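Local coordinates for protein CooT (Carboxydothermus hydrogenoformans, PDB 6FAN) that probably serves as a nickel chaperone in the maturation pathway of carbon monoxide dehydrogenase, at residues R49-V53 with D54-L58. Residues are numbered along the deposited sequence; the frame is centred on the assembly and turned at random.
Sequences RLELV and DHRIL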
ATOM      1  N   ARG E  49      -3.991  -6.266  -2.423  1.00 35.56           N
ATOM      2  CA  ARG E  49      -3.548  -6.357  -1.068  1.00 38.43           C
ATOM      3  C   ARG E  49      -2.075  -6.063  -0.850  1.00 34.77           C
ATOM      4  O   ARG E  49      -1.262  -6.245  -1.722  1.00 36.49           O
ATOM      5  CB  ARG E  49      -3.880  -7.725  -0.468  1.00 47.41           C
ATOM      6  CG  ARG E  49      -3.143  -8.902  -1.067  1.00 55.91           C
ATOM      7  CD  ARG E  49      -3.139 -10.143  -0.177  1.00 58.51           C
ATOM      8  NE  ARG E  49      -4.483 -10.536   0.107  1.00 62.42           N
ATOM      9  CZ  ARG E  49      -4.891 -11.154   1.186  1.00 50.77           C
ATOM     10  NH1 ARG E  49      -4.064 -11.523   2.104  1.00 52.16           N
ATOM     11  NH2 ARG E  49      -6.152 -11.405   1.315  1.00 55.97           N
ATOM     12  N   LEU E  50      -1.793  -5.528   0.316  1.00 33.36           N
ATOM     13  CA  LEU E  50      -0.434  -5.377   0.809  1.00 31.56           C
ATOM     14  C   LEU E  50      -0.158  -6.485   1.780  1.00 37.06           C
ATOM     15  O   LEU E  50      -1.015  -6.798   2.613  1.00 36.48           O
ATOM     16  CB  LEU E  50      -0.220  -4.023   1.520  1.00 32.67           C
ATOM     17  CG  LEU E  50      -0.661  -2.732   0.824  1.00 32.13           C
ATOM     18  CD1 LEU E  50      -0.138  -1.555   1.692  1.00 32.95           C
ATOM     19  CD2 LEU E  50       0.024  -2.682  -0.565  1.00 33.77           C
ATOM     20  N   GLU E  51       1.022  -7.103   1.663  1.00 39.32           N
ATOM     21  CA  GLU E  51       1.473  -8.138   2.575  1.00 37.91           C
ATOM     22  C   GLU E  51       2.883  -7.761   2.951  1.00 33.56           C
ATOM     23  O   GLU E  51       3.838  -8.226   2.356  1.00 34.57           O
ATOM     24  CB  GLU E  51       1.471  -9.495   1.896  1.00 39.57           C
ATOM     25  CG  GLU E  51       0.092 -10.000   1.480  1.00 40.09           C
ATOM     26  CD  GLU E  51       0.191 -11.329   0.735  1.00 43.08           C
ATOM     27  OE1 GLU E  51       1.286 -11.672   0.275  1.00 56.35           O
ATOM     28  OE2 GLU E  51      -0.806 -12.025   0.590  1.00 38.79           O
ATOM     29  N   LEU E  52       3.015  -6.837   3.899  1.00 35.12           N
ATOM     30  CA  LEU E  52       4.270  -6.121   4.098  1.00 35.74           C
ATOM     31  C   LEU E  52       5.369  -6.923   4.811  1.00 45.27           C
ATOM     32  O   LEU E  52       6.551  -6.698   4.492  1.00 42.88           O
ATOM     33  CB  LEU E  52       4.044  -4.782   4.745  1.00 33.70           C
ATOM     34  CG  LEU E  52       3.235  -3.789   3.864  1.00 34.50           C
ATOM     35  CD1 LEU E  52       3.048  -2.481   4.634  1.00 33.93           C
ATOM     36  CD2 LEU E  52       3.817  -3.585   2.428  1.00 34.40           C
ATOM     37  N   VAL E  53       5.006  -7.824   5.724  1.00 33.88           N
ATOM     38  CA  VAL E  53       6.013  -8.743   6.332  1.00 33.65           C
ATOM     39  C   VAL E  53       6.667  -9.585   5.232  1.00 32.15           C
ATOM     40  O   VAL E  53       7.873  -9.694   5.204  1.00 42.06           O
ATOM     41  CB  VAL E  53       5.389  -9.628   7.484  1.00 28.22           C
ATOM     42  CG1 VAL E  53       6.354 -10.708   7.935  1.00 31.33           C
ATOM     43  CG2 VAL E  53       5.165  -8.726   8.663  1.00 28.33           C
ATOM     44  N   ASP E  54       5.846 -10.090   4.308  1.00 28.67           N
ATOM     45  CA  ASP E  54       6.321 -10.874   3.177  1.00 37.84           C
ATOM     46  C   ASP E  54       6.810 -10.072   1.950  1.00 36.96           C
ATOM     47  O   ASP E  54       7.047 -10.656   0.903  1.00 36.75           O
ATOM     48  CB  ASP E  54       5.256 -11.883   2.767  1.00 36.50           C
ATOM     49  CG  ASP E  54       4.885 -12.858   3.888  1.00 44.42           C
ATOM     50  OD1 ASP E  54       5.703 -13.058   4.814  1.00 43.65           O
ATOM     51  OD2 ASP E  54       3.775 -13.431   3.823  1.00 41.16           O
ATOM     52  N   HIS E  55       6.971  -8.774   2.092  1.00 35.39           N
ATOM     53  CA  HIS E  55       7.546  -7.867   1.041  1.00 45.64           C
ATOM     54  C   HIS E  55       6.760  -7.855  -0.243  1.00 37.75           C
ATOM     55  O   HIS E  55       7.359  -7.856  -1.296  1.00 35.48           O
ATOM     56  CB  HIS E  55       9.050  -8.192   0.779  1.00 45.46           C
ATOM     57  CG  HIS E  55       9.892  -8.208   2.019  1.00 59.34           C
ATOM     58  ND1 HIS E  55      10.086  -7.094   2.809  1.00 66.61           N
ATOM     59  CD2 HIS E  55      10.494  -9.235   2.660  1.00 56.43           C
ATOM     60  CE1 HIS E  55      10.848  -7.418   3.842  1.00 62.58           C
ATOM     61  NE2 HIS E  55      11.107  -8.714   3.775  1.00 69.41           N
ATOM     62  N   ARG E  56       5.428  -7.867  -0.162  1.00 33.53           N
ATOM     63  CA  ARG E  56       4.570  -8.002  -1.372  1.00 33.47           C
ATOM     64  C   ARG E  56       3.512  -6.890  -1.494  1.00 35.12           C
ATOM     65  O   ARG E  56       2.791  -6.602  -0.538  1.00 28.25           O
ATOM     66  CB  ARG E  56       3.904  -9.366  -1.438  1.00 33.43           C
ATOM     67  CG  ARG E  56       4.880 -10.500  -1.623  1.00 40.57           C
ATOM     68  CD  ARG E  56       4.353 -11.894  -1.146  1.00 42.14           C
ATOM     69  NE  ARG E  56       3.118 -12.372  -1.735  1.00 40.73           N
ATOM     70  CZ  ARG E  56       2.995 -12.840  -2.981  1.00 44.33           C
ATOM     71  NH1 ARG E  56       4.036 -12.890  -3.833  1.00 45.85           N
ATOM     72  NH2 ARG E  56       1.798 -13.246  -3.398  1.00 41.85           N
ATOM     73  N   ILE E  57       3.455  -6.298  -2.693  1.00 31.71           N
ATOM     74  CA  ILE E  57       2.377  -5.381  -3.044  1.00 27.78           C
ATOM     75  C   ILE E  57       1.659  -6.091  -4.212  1.00 28.57           C
ATOM     76  O   ILE E  57       2.259  -6.284  -5.252  1.00 29.86           O
ATOM     77  CB  ILE E  57       2.903  -4.007  -3.522  1.00 26.85           C
ATOM     78  CG1 ILE E  57       3.689  -3.293  -2.399  1.00 27.43           C
ATOM     79  CG2 ILE E  57       1.719  -3.146  -3.996  1.00 24.81           C
ATOM     80  CD1 ILE E  57       4.650  -2.173  -2.926  1.00 29.34           C
ATOM     81  N   LEU E  58       0.391  -6.461  -4.040  1.00 30.79           N
ATOM     82  CA  LEU E  58      -0.340  -7.161  -5.085  1.00 32.24           C
ATOM     83  C   LEU E  58      -1.335  -6.243  -5.731  1.00 31.11           C
ATOM     84  O   LEU E  58      -2.182  -5.674  -5.058  1.00 29.94           O
ATOM     85  CB  LEU E  58      -1.054  -8.411  -4.550  1.00 28.65           C
ATOM     86  CG  LEU E  58      -0.196  -9.374  -3.712  1.00 35.94           C
ATOM     87  CD1 LEU E  58      -1.073 -10.641  -3.541  1.00 38.35           C
ATOM     88  CD2 LEU E  58       1.118  -9.747  -4.400  1.00 33.79           C
TER
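E51 and R56 face each other across neighbouring antiparallel strands, their side chains running out together from the same face of the sheet. E51 is extended beyond CG (chi2 177°), which carries its carboxylate alongside the arginine. There E51 OE1 accepts a hydrogen bond from R56 NE at 2.8 Å, the core of a salt bridge. The N-H comes at OE1 almost end-on to the C-O bond, and OE1 sits at the guanidinium edge, close to its plane. The two flat groups are turned 41° apart. The other carboxylate oxygen, E51 OE2, makes a long salt bridge of 3.6 Å with R49 NH1. R56 NH2 has a second acid partner in E14, and F7 makes a cation-pi contact with R56, which probably helps hold the guanidinium in its orientation. L58 CD2 lies over one face of the R56 guanidinium, 3.7 Å above its plane and displaced toward the rim. L58 CD1 also touches R49 CG at 3.7 Å.

The strands form a beta hairpin. A type I turn from L52 to H55 closes it and merges into a G1 bulge, with H55 and R56 both opposite E51. H55 has the positive phi (60°) of this bulge. Two backbone bonds join E51 to R56, and two join R49 to L58. The carbonyl V53 O lies over one face of the H55 ring, off-centre, toward the rim.

On the other face, L50 and I57 run together, and L50 CD2 meets I57 CG2 at 3.9 Å. Both are buried. I57 packs on A4, A6, V21 and L24, and also on L52 of the second subunit. L50 pairs with an antiparallel strand of that subunit, carrying the sheet across the dimer interface.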